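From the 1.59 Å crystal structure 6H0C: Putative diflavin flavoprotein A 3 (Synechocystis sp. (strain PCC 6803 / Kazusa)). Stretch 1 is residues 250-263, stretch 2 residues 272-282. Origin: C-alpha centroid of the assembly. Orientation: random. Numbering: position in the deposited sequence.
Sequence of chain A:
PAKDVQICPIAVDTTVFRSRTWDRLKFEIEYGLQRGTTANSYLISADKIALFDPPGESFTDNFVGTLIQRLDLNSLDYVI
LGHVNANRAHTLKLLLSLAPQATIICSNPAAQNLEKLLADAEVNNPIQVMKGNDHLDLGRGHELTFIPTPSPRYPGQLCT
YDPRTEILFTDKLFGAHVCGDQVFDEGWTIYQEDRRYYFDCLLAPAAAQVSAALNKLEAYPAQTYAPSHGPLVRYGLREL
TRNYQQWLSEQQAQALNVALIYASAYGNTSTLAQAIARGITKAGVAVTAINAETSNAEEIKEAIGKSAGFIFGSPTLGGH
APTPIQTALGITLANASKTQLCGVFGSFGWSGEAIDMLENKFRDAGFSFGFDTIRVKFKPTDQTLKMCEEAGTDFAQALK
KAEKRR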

ATOM      1  N   GLU A 250      -3.959   7.914 -18.008  1.00 32.05           N
ATOM      2  CA  GLU A 250      -4.551   9.233 -17.824  1.00 34.51           C
ATOM      3  C   GLU A 250      -3.919   9.974 -16.657  1.00 36.18           C
ATOM      4  O   GLU A 250      -3.824  11.195 -16.693  1.00 35.95           O
ATOM      5  CB  GLU A 250      -6.066   9.164 -17.654  1.00 39.93           C
ATOM      6  CG  GLU A 250      -6.614   8.065 -16.805  1.00 57.68           C
ATOM      7  CD  GLU A 250      -8.132   7.984 -16.929  1.00 64.38           C
ATOM      8  OE1 GLU A 250      -8.623   7.704 -18.051  1.00 55.85           O
ATOM      9  OE2 GLU A 250      -8.824   8.227 -15.914  1.00 66.54           O
ATOM     10  N   GLN A 251      -3.455   9.246 -15.643  1.00 34.27           N
ATOM     11  CA  GLN A 251      -2.776   9.888 -14.522  1.00 28.51           C
ATOM     12  C   GLN A 251      -1.494  10.571 -14.986  1.00 34.88           C
ATOM     13  O   GLN A 251      -1.242  11.729 -14.662  1.00 37.93           O
ATOM     14  CB  GLN A 251      -2.462   8.876 -13.416  1.00 25.02           C
ATOM     15  CG  GLN A 251      -3.684   8.448 -12.594  1.00 26.06           C
ATOM     16  CD  GLN A 251      -4.396   9.620 -11.937  1.00 32.41           C
ATOM     17  OE1 GLN A 251      -3.770  10.484 -11.329  1.00 36.70           O
ATOM     18  NE2 GLN A 251      -5.713   9.660 -12.068  1.00 34.36           N
ATOM     19  N   GLN A 252      -0.683   9.859 -15.750  1.00 36.83           N
ATOM     20  CA  GLN A 252       0.612  10.395 -16.138  1.00 36.26           C
ATOM     21  C   GLN A 252       0.462  11.445 -17.231  1.00 38.88           C
ATOM     22  O   GLN A 252       1.395  12.179 -17.537  1.00 44.40           O
ATOM     23  CB  GLN A 252       1.533   9.258 -16.570  1.00 34.26           C
ATOM     24  CG  GLN A 252       1.831   8.320 -15.405  1.00 43.26           C
ATOM     25  CD  GLN A 252       2.644   7.104 -15.798  1.00 52.68           C
ATOM     26  OE1 GLN A 252       2.121   6.148 -16.371  1.00 59.61           O
ATOM     27  NE2 GLN A 252       3.930   7.131 -15.479  1.00 46.79           N
ATOM     28  N   ALA A 253      -0.735  11.539 -17.791  1.00 36.29           N
ATOM     29  CA  ALA A 253      -0.995  12.468 -18.882  1.00 38.11           C
ATOM     30  C   ALA A 253      -1.499  13.821 -18.393  1.00 43.16           C
ATOM     31  O   ALA A 253      -1.594  14.767 -19.175  1.00 47.10           O
ATOM     32  CB  ALA A 253      -2.001  11.866 -19.859  1.00 36.36           C
ATOM     33  N   GLN A 254      -1.828  13.924 -17.111  1.00 37.43           N
ATOM     34  CA  GLN A 254      -2.390  15.168 -16.599  1.00 38.10           C
ATOM     35  C   GLN A 254      -1.357  16.302 -16.614  1.00 41.17           C
ATOM     36  O   GLN A 254      -0.160  16.075 -16.427  1.00 41.07           O
ATOM     37  CB  GLN A 254      -2.953  14.932 -15.206  1.00 40.66           C
ATOM     38  CG  GLN A 254      -4.003  13.843 -15.248  1.00 47.65           C
ATOM     39  CD  GLN A 254      -4.695  13.611 -13.937  1.00 52.68           C
ATOM     40  OE1 GLN A 254      -5.876  13.915 -13.795  1.00 51.56           O
ATOM     41  NE2 GLN A 254      -3.977  13.043 -12.974  1.00 58.71           N
ATOM     42  N   ALA A 255      -1.831  17.518 -16.864  1.00 40.44           N
ATOM     43  CA  ALA A 255      -0.945  18.655 -17.119  1.00 37.72           C
ATOM     44  C   ALA A 255      -0.145  19.055 -15.891  1.00 42.70           C
ATOM     45  O   ALA A 255       1.008  19.478 -15.996  1.00 43.61           O
ATOM     46  CB  ALA A 255      -1.749  19.844 -17.619  1.00 30.44           C
ATOM     47  N   LEU A 256      -0.766  18.931 -14.724  1.00 36.60           N
ATOM     48  CA  LEU A 256      -0.136  19.371 -13.496  1.00 30.60           C
ATOM     49  C   LEU A 256       0.170  18.184 -12.592  1.00 33.28           C
ATOM     50  O   LEU A 256      -0.526  17.164 -12.624  1.00 28.18           O
ATOM     51  CB  LEU A 256      -1.028  20.386 -12.789  1.00 29.59           C
ATOM     52  CG  LEU A 256      -1.153  21.724 -13.535  1.00 36.50           C
ATOM     53  CD1 LEU A 256      -2.140  22.656 -12.844  1.00 35.15           C
ATOM     54  CD2 LEU A 256       0.211  22.422 -13.694  1.00 32.95           C
ATOM     55  N   ASN A 257       1.227  18.319 -11.799  1.00 31.98           N
ATOM     56  CA  ASN A 257       1.649  17.256 -10.899  1.00 29.74           C
ATOM     57  C   ASN A 257       2.076  17.807  -9.538  1.00 31.35           C
ATOM     58  O   ASN A 257       2.694  18.875  -9.452  1.00 30.47           O
ATOM     59  CB  ASN A 257       2.791  16.454 -11.524  1.00 29.18           C
ATOM     60  CG  ASN A 257       3.412  15.467 -10.554  1.00 33.75           C
ATOM     61  OD1 ASN A 257       4.152  15.861  -9.654  1.00 36.40           O
ATOM     62  ND2 ASN A 257       3.129  14.175 -10.742  1.00 31.09           N
ATOM     63  N   VAL A 258       1.746  17.077  -8.477  1.00 24.98           N
ATOM     64  CA  VAL A 258       2.166  17.460  -7.136  1.00 26.67           C
ATOM     65  C   VAL A 258       3.085  16.400  -6.560  1.00 26.21           C
ATOM     66  O   VAL A 258       2.757  15.216  -6.594  1.00 25.28           O
ATOM     67  CB  VAL A 258       0.969  17.649  -6.178  1.00 28.70           C
ATOM     68  CG1 VAL A 258       1.461  17.837  -4.736  1.00 27.44           C
ATOM     69  CG2 VAL A 258       0.099  18.821  -6.624  1.00 26.28           C
ATOM     70  N   ALA A 259       4.234  16.829  -6.044  1.00 26.14           N
ATOM     71  CA  ALA A 259       5.136  15.945  -5.306  1.00 24.08           C
ATOM     72  C   ALA A 259       4.696  15.914  -3.846  1.00 28.59           C
ATOM     73  O   ALA A 259       4.703  16.937  -3.164  1.00 29.92           O
ATOM     74  CB  ALA A 259       6.571  16.412  -5.428  1.00 21.37           C
ATOM     75  N   LEU A 260       4.287  14.741  -3.380  1.00 27.98           N
ATOM     76  CA  LEU A 260       3.755  14.598  -2.035  1.00 22.97           C
ATOM     77  C   LEU A 260       4.719  13.761  -1.233  1.00 26.67           C
ATOM     78  O   LEU A 260       4.756  12.536  -1.362  1.00 26.70           O
ATOM     79  CB  LEU A 260       2.365  13.958  -2.064  1.00 23.79           C
ATOM     80  CG  LEU A 260       1.743  13.487  -0.748  1.00 30.58           C
ATOM     81  CD1 LEU A 260       1.560  14.646   0.195  1.00 31.48           C
ATOM     82  CD2 LEU A 260       0.400  12.814  -1.023  1.00 34.73           C
ATOM     83  N   ILE A 261       5.513  14.439  -0.418  1.00 24.78           N
ATOM     84  CA  ILE A 261       6.564  13.801   0.358  1.00 25.48           C
ATOM     85  C   ILE A 261       6.080  13.541   1.782  1.00 27.76           C
ATOM     86  O   ILE A 261       5.810  14.493   2.520  1.00 27.89           O
ATOM     87  CB  ILE A 261       7.827  14.692   0.385  1.00 23.47           C
ATOM     88  CG1 ILE A 261       8.317  14.935  -1.048  1.00 24.07           C
ATOM     89  CG2 ILE A 261       8.895  14.077   1.275  1.00 27.17           C
ATOM     90  CD1 ILE A 261       9.334  16.046  -1.188  1.00 34.47           C
ATOM     91  N   TYR A 262       5.945  12.274   2.173  1.00 20.08           N
ATOM     92  CA  TYR A 262       5.583  11.982   3.561  1.00 21.78           C
ATOM     93  C   TYR A 262       6.603  11.067   4.238  1.00 26.85           C
ATOM     94  O   TYR A 262       7.381  10.388   3.570  1.00 26.96           O
ATOM     95  CB  TYR A 262       4.173  11.389   3.646  1.00 22.70           C
ATOM     96  CG  TYR A 262       3.906  10.180   2.781  1.00 27.43           C
ATOM     97  CD1 TYR A 262       4.216   8.908   3.223  1.00 31.51           C
ATOM     98  CD2 TYR A 262       3.307  10.310   1.530  1.00 29.20           C
ATOM     99  CE1 TYR A 262       3.958   7.797   2.434  1.00 35.70           C
ATOM    100  CE2 TYR A 262       3.040   9.209   0.744  1.00 30.58           C
ATOM    101  CZ  TYR A 262       3.365   7.950   1.200  1.00 35.73           C
ATOM    102  OH  TYR A 262       3.103   6.837   0.423  1.00 38.22           O
ATOM    103  N   ALA A 263       6.604  11.063   5.567  1.00 25.61           N
ATOM    104  CA  ALA A 263       7.719  10.502   6.326  1.00 24.81           C
ATOM    105  C   ALA A 263       7.880   8.986   6.179  1.00 27.95           C
ATOM    106  O   ALA A 263       9.000   8.497   6.018  1.00 27.65           O
ATOM    107  CB  ALA A 263       7.572  10.863   7.789  1.00 28.94           C
ATOM    108  N   LEU A 272      -3.160  10.587   6.690  1.00 25.58           N
ATOM    109  CA  LEU A 272      -3.484  11.940   6.234  1.00 26.63           C
ATOM    110  C   LEU A 272      -3.043  12.112   4.792  1.00 28.07           C
ATOM    111  O   LEU A 272      -3.768  12.671   3.962  1.00 25.77           O
ATOM    112  CB  LEU A 272      -2.809  13.003   7.111  1.00 25.22           C
ATOM    113  CG  LEU A 272      -3.093  12.982   8.619  1.00 27.48           C
ATOM    114  CD1 LEU A 272      -2.401  14.157   9.308  1.00 26.52           C
ATOM    115  CD2 LEU A 272      -4.591  12.991   8.906  1.00 29.47           C
ATOM    116  N   ALA A 273      -1.844  11.615   4.505  1.00 22.97           N
ATOM    117  CA  ALA A 273      -1.238  11.782   3.192  1.00 24.00           C
ATOM    118  C   ALA A 273      -2.104  11.180   2.093  1.00 24.00           C
ATOM    119  O   ALA A 273      -2.254  11.779   1.024  1.00 23.52           O
ATOM    120  CB  ALA A 273       0.155  11.160   3.170  1.00 25.72           C
ATOM    121  N   GLN A 274      -2.671   9.998   2.348  1.00 22.33           N
ATOM    122  CA  GLN A 274      -3.467   9.334   1.314  1.00 24.71           C
ATOM    123  C   GLN A 274      -4.739  10.135   1.075  1.00 25.75           C
ATOM    124  O   GLN A 274      -5.209  10.247  -0.067  1.00 25.23           O
ATOM    125  CB  GLN A 274      -3.802   7.887   1.690  1.00 22.46           C
ATOM    126  CG  GLN A 274      -2.627   7.091   2.270  1.00 27.79           C
ATOM    127  CD  GLN A 274      -1.327   7.230   1.473  1.00 32.89           C
ATOM    128  OE1 GLN A 274      -1.332   7.327   0.245  1.00 28.73           O
ATOM    129  NE2 GLN A 274      -0.206   7.235   2.183  1.00 33.19           N
ATOM    130  N   ALA A 275      -5.278  10.716   2.145  1.00 24.50           N
ATOM    131  CA  ALA A 275      -6.487  11.539   2.032  1.00 26.58           C
ATOM    132  C   ALA A 275      -6.226  12.796   1.203  1.00 23.79           C
ATOM    133  O   ALA A 275      -7.003  13.133   0.304  1.00 25.61           O
ATOM    134  CB  ALA A 275      -7.011  11.912   3.407  1.00 25.91           C
ATOM    135  N   ILE A 276      -5.133  13.488   1.500  1.00 23.00           N
ATOM    136  CA  ILE A 276      -4.759  14.670   0.723  1.00 27.62           C
ATOM    137  C   ILE A 276      -4.517  14.323  -0.753  1.00 27.68           C
ATOM    138  O   ILE A 276      -4.985  15.030  -1.647  1.00 26.06           O
ATOM    139  CB  ILE A 276      -3.510  15.351   1.314  1.00 27.24           C
ATOM    140  CG1 ILE A 276      -3.838  15.909   2.705  1.00 27.25           C
ATOM    141  CG2 ILE A 276      -2.996  16.447   0.385  1.00 22.05           C
ATOM    142  CD1 ILE A 276      -2.632  16.394   3.468  1.00 25.48           C
ATOM    143  N   ALA A 277      -3.807  13.228  -1.007  1.00 23.77           N
ATOM    144  CA  ALA A 277      -3.539  12.818  -2.378  1.00 24.46           C
ATOM    145  C   ALA A 277      -4.834  12.594  -3.163  1.00 25.00           C
ATOM    146  O   ALA A 277      -4.946  12.984  -4.321  1.00 26.11           O
ATOM    147  CB  ALA A 277      -2.686  11.553  -2.399  1.00 21.86           C
ATOM    148  N   ARG A 278      -5.807  11.957  -2.529  1.00 25.77           N
ATOM    149  CA  ARG A 278      -7.060  11.651  -3.199  1.00 25.88           C
ATOM    150  C   ARG A 278      -7.808  12.945  -3.548  1.00 31.59           C
ATOM    151  O   ARG A 278      -8.427  13.052  -4.615  1.00 30.20           O
ATOM    152  CB  ARG A 278      -7.902  10.719  -2.324  1.00 26.62           C
ATOM    153  CG  ARG A 278      -9.379  10.634  -2.680  1.00 31.80           C
ATOM    154  CD  ARG A 278      -9.643  10.101  -4.077  1.00 33.29           C
ATOM    155  NE  ARG A 278     -11.084   9.912  -4.243  1.00 43.24           N
ATOM    156  CZ  ARG A 278     -11.690   9.654  -5.396  1.00 44.95           C
ATOM    157  NH1 ARG A 278     -10.984   9.562  -6.516  1.00 40.00           N
ATOM    158  NH2 ARG A 278     -13.010   9.496  -5.424  1.00 45.11           N
ATOM    159  N   GLY A 279      -7.727  13.936  -2.667  1.00 26.62           N
ATOM    160  CA  GLY A 279      -8.310  15.236  -2.950  1.00 27.50           C
ATOM    161  C   GLY A 279      -7.673  15.875  -4.176  1.00 31.27           C
ATOM    162  O   GLY A 279      -8.354  16.519  -4.978  1.00 32.12           O
ATOM    163  N   ILE A 280      -6.361  15.694  -4.329  1.00 28.24           N
ATOM    164  CA  ILE A 280      -5.645  16.248  -5.476  1.00 26.45           C
ATOM    165  C   ILE A 280      -5.989  15.504  -6.764  1.00 29.04           C
ATOM    166  O   ILE A 280      -6.343  16.134  -7.768  1.00 30.35           O
ATOM    167  CB  ILE A 280      -4.115  16.210  -5.265  1.00 24.98           C
ATOM    168  CG1 ILE A 280      -3.708  17.146  -4.128  1.00 25.53           C
ATOM    169  CG2 ILE A 280      -3.372  16.617  -6.532  1.00 21.05           C
ATOM    170  CD1 ILE A 280      -2.229  17.050  -3.759  1.00 24.56           C
ATOM    171  N   THR A 281      -5.887  14.175  -6.740  1.00 24.99           N
ATOM    172  CA  THR A 281      -6.084  13.390  -7.957  1.00 29.67           C
ATOM    173  C   THR A 281      -7.539  13.429  -8.437  1.00 36.37           C
ATOM    174  O   THR A 281      -7.804  13.400  -9.645  1.00 33.56           O
ATOM    175  CB  THR A 281      -5.663  11.911  -7.776  1.00 27.18           C
ATOM    176  OG1 THR A 281      -6.434  11.310  -6.728  1.00 26.83           O
ATOM    177  CG2 THR A 281      -4.176  11.804  -7.455  1.00 22.59           C
ATOM    178  N   LYS A 282      -8.491  13.500  -7.513  1.00 30.54           N
ATOM    179  CA  LYS A 282      -9.876  13.536  -7.957  1.00 34.79           C
ATOM    180  C   LYS A 282     -10.154  14.878  -8.634  1.00 34.93           C
ATOM    181  O   LYS A 282     -11.116  15.016  -9.382  1.00 36.42           O
ATOM    182  CB  LYS A 282     -10.848  13.284  -6.800  1.00 33.94           C
ATOM    183  CG  LYS A 282     -11.144  14.478  -5.916  1.00 44.47           C
ATOM    184  CD  LYS A 282     -12.197  14.093  -4.888  1.00 54.47           C
ATOM    185  CE  LYS A 282     -12.566  15.251  -3.984  1.00 61.18           C
ATOM    186  NZ  LYS A 282     -13.447  14.798  -2.869  1.00 62.24           N
TER
HETATM  187  O   HOH W   1      -7.184  11.827 -11.500  1.00 56.79           O
HETATM  188  O   HOH W   2       1.037   7.095  -1.369  1.00 29.96           O

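How does the strand present itself to the helix? Strand 257-262 runs nearly antiparallel to helix 272-281, at 172°, with axes 9.7 Å apart at closest approach. Alternation along the strand turns Val-258, Leu-260 and Tyr-262 toward the helix, while Asn-257 and Ile-261 point away. No direct hydrogen bond joins the two stretches; packing and two bridging waters connect them, and the two stretches bury 389 Å² between them, both sides summed.

What lets the aliphatic side chains fit? Val-258, with chi1 t, brings CG1 to 3.9 Å from CD1 of Ile-280, whose m,t rotamer extends the chain to meet it. Leu-260 is t,p, and its CD2 lies 3.6 Å from CB of Ala-277 and 3.5 Å from the backbone O of Ala-273. That oxygen already accepts the backbone N of Ala-277, so the leucine methyl packs against a carbonyl satisfied within its helix. The small alanines leave the branched leucine room to approach the helix backbone.

How is Tyr-262 accommodated? Its chi1 is p (54°) and chi2 86°, placing Tyr-262 CD2 3.7 Å from CB of Ala-273, a methyl that meets the ring obliquely. The hydroxyl reaches past this apolar contact to water 2, 2.7 Å from Tyr-262 OH. The same water donates to Gln-274 OE1 at 2.9 Å. Gln-274 starts out sideways, but its m,m conformation folds the amide back toward the tyrosine.

What joins the far end of the contact? Gln-251 is also m,m, and its sideways-starting chain likewise ends nearer the helix. Gln-251 NE2 donates to water 1 at 2.7 Å, and that water donates to Thr-281 O at 2.5 Å. The long, flexible glutamine thus reaches the helix backbone through water, while Gln-251 OE1 lies 4.1 Å from CG2 of Thr-281.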